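De Novo Protein OR329 (Artificial gene, PDB 4HXT) is a computationally designed armadillo-repeat protein with no known natural function, probably made to serve as a building block for self-assembling homo-oligomers. Local coordinates at residues A[5-8]-A[9-12]. Residues are numbered along the deposited sequence; the frame is centred on the assembly and turned at random. Where two conformers were deposited one is given.
Sequences EKLV and KLLT
L11 lays its CD1 methyl alongside V8, 3.7 Å from V8 CA and 4.3 Å from the methyl CG1 of V8. The two residues are three apart in the chain, and both are buried. L11 CG stands anti to its own carbonyl carbon (chi1 -69°), which turns the branch back along the helix over the carbonyls of L7 and V8. V8 holds CG1 anti to the backbone N, and of its two methyls this one is slightly the nearer to L11 CD1. L7 and L10, also three apart, only brush, CD1 to CD1 at 4.5 Å, and L10 CG rests 3.4 Å from K6 O. The segments belong to the first helix of an armadillo-repeat solenoid, at the N-terminal end of the stack. V8 and L11 both pack on V48 of helix 45-52, and L11 also reaches L49 and L52 there. L7, L10 and L11 touch helix 16-30. Replacing L11 with an alanine would probably leave the V8 methyl without its leucine neighbour and leave a gap where L11 now meets helices 16-30 and 45-52. L10 N bonds to K6 O at 3.1 Å, with an N-H...O angle of 149° and the donor tilted 18° from the carbonyl plane. K9 N is shared weakly between E5 O and K6 O. L11 N likewise has weak bonds to L7 O and V8 O, mixing i to i-4 with i to i-3 spacing. T12 N then bonds to K9 O at 3.1 Å, again three residues back. K9 and K6 run outward on the exposed side, where both touch M1.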
ATOM      1  N   GLU A   5     -32.310  10.184  -4.708  1.00 27.93           N
ATOM      2  CA  GLU A   5     -33.058   9.044  -4.208  1.00 29.12           C
ATOM      3  C   GLU A   5     -34.140   8.624  -5.197  1.00 31.29           C
ATOM      4  O   GLU A   5     -34.469   7.444  -5.297  1.00 31.03           O
ATOM      5  CB  GLU A   5     -33.660   9.371  -2.842  1.00 34.36           C
ATOM      6  CG  GLU A   5     -32.593   9.600  -1.776  1.00 47.41           C
ATOM      7  CD  GLU A   5     -33.168   9.915  -0.416  1.00 51.00           C
ATOM      8  OE1 GLU A   5     -33.840  10.959  -0.280  1.00 50.11           O
ATOM      9  OE2 GLU A   5     -32.946   9.114   0.518  1.00 51.45           O
ATOM     10  N   LYS A   6     -34.688   9.589  -5.929  1.00 28.71           N
ATOM     11  CA  LYS A   6     -35.711   9.293  -6.923  1.00 38.50           C
ATOM     12  C   LYS A   6     -35.095   8.527  -8.094  1.00 35.67           C
ATOM     13  O   LYS A   6     -35.670   7.552  -8.576  1.00 31.47           O
ATOM     14  CB  LYS A   6     -36.371  10.586  -7.406  1.00 40.42           C
ATOM     15  CG  LYS A   6     -37.289  11.213  -6.364  1.00 46.15           C
ATOM     16  CD  LYS A   6     -37.974  12.464  -6.896  1.00 46.82           C
ATOM     17  CE  LYS A   6     -39.008  12.972  -5.895  1.00 49.29           C
ATOM     18  NZ  LYS A   6     -39.671  14.238  -6.324  1.00 52.19           N
ATOM     19  N   LEU A   7     -33.925   8.964  -8.543  1.00 28.11           N
ATOM     20  CA  LEU A   7     -33.227   8.287  -9.631  1.00 30.22           C
ATOM     21  C   LEU A   7     -32.933   6.841  -9.251  1.00 29.76           C
ATOM     22  O   LEU A   7     -33.147   5.925 -10.040  1.00 33.53           O
ATOM     23  CB  LEU A   7     -31.910   9.004  -9.927  1.00 33.49           C
ATOM     24  CG  LEU A   7     -31.827   9.952 -11.125  1.00 42.61           C
ATOM     25  CD1 LEU A   7     -33.143  10.665 -11.337  1.00 45.55           C
ATOM     26  CD2 LEU A   7     -30.698  10.946 -10.898  1.00 36.83           C
ATOM     27  N   VAL A   8     -32.430   6.651  -8.034  1.00 30.03           N
ATOM     28  CA  VAL A   8     -32.091   5.326  -7.533  1.00 33.64           C
ATOM     29  C   VAL A   8     -33.322   4.429  -7.491  1.00 35.23           C
ATOM     30  O   VAL A   8     -33.216   3.206  -7.623  1.00 30.66           O
ATOM     31  CB  VAL A   8     -31.471   5.410  -6.118  1.00 31.10           C
ATOM     32  CG1 VAL A   8     -31.330   4.015  -5.524  1.00 27.19           C
ATOM     33  CG2 VAL A   8     -30.106   6.101  -6.189  1.00 26.42           C
ATOM     34  N   LYS A   9     -34.490   5.033  -7.305  1.00 35.47           N
ATOM     35  CA  LYS A   9     -35.722   4.259  -7.260  1.00 31.94           C
ATOM     36  C   LYS A   9     -36.083   3.794  -8.671  1.00 29.76           C
ATOM     37  O   LYS A   9     -36.558   2.675  -8.866  1.00 25.01           O
ATOM     38  CB  LYS A   9     -36.870   5.093  -6.682  1.00 37.37           C
ATOM     39  CG  LYS A   9     -38.085   4.258  -6.312  1.00 46.49           C
ATOM     40  CD  LYS A   9     -39.269   5.114  -5.898  1.00 61.26           C
ATOM     41  CE  LYS A   9     -40.378   4.253  -5.312  1.00 66.98           C
ATOM     42  NZ  LYS A   9     -40.688   3.085  -6.185  1.00 68.56           N
ATOM     43  N   LEU A  10     -35.840   4.659  -9.652  1.00 24.86           N
ATOM     44  CA  LEU A  10     -36.139   4.351 -11.047  1.00 21.59           C
ATOM     45  C   LEU A  10     -35.252   3.230 -11.593  1.00 22.30           C
ATOM     46  O   LEU A  10     -35.568   2.610 -12.611  1.00 24.37           O
ATOM     47  CB  LEU A  10     -35.973   5.614 -11.901  1.00 27.82           C
ATOM     48  CG  LEU A  10     -36.951   6.748 -11.575  1.00 37.19           C
ATOM     49  CD1 LEU A  10     -36.584   8.011 -12.344  1.00 33.50           C
ATOM     50  CD2 LEU A  10     -38.367   6.298 -11.917  1.00 40.15           C
ATOM     51  N   LEU A  11     -34.138   2.973 -10.919  1.00 27.24           N
ATOM     52  CA  LEU A  11     -33.229   1.922 -11.342  1.00 28.27           C
ATOM     53  C   LEU A  11     -33.932   0.579 -11.247  1.00 29.76           C
ATOM     54  O   LEU A  11     -33.588  -0.374 -11.941  1.00 30.97           O
ATOM     55  CB  LEU A  11     -31.988   1.896 -10.449  1.00 23.54           C
ATOM     56  CG  LEU A  11     -31.034   3.079 -10.590  1.00 25.98           C
ATOM     57  CD1 LEU A  11     -29.960   3.003  -9.508  1.00 23.91           C
ATOM     58  CD2 LEU A  11     -30.412   3.066 -11.988  1.00 22.19           C
ATOM     59  N   THR A  12     -34.909   0.559 -10.390  1.00 32.91           N
ATOM     60  CA  THR A  12     -35.694  -0.706 -10.155  0.50 34.71           C
ATOM     61  C   THR A  12     -36.902  -0.807 -11.038  1.00 36.02           C
ATOM     62  O   THR A  12     -37.612  -1.773 -10.921  1.00 31.78           O
ATOM     63  CB  THR A  12     -36.224  -0.764  -8.693  0.50 35.89           C
ATOM     64  OG1 THR A  12     -37.051   0.376  -8.416  0.50 38.52           O
ATOM     65  CG2 THR A  12     -35.066  -0.795  -7.740  0.50 36.63           C
TER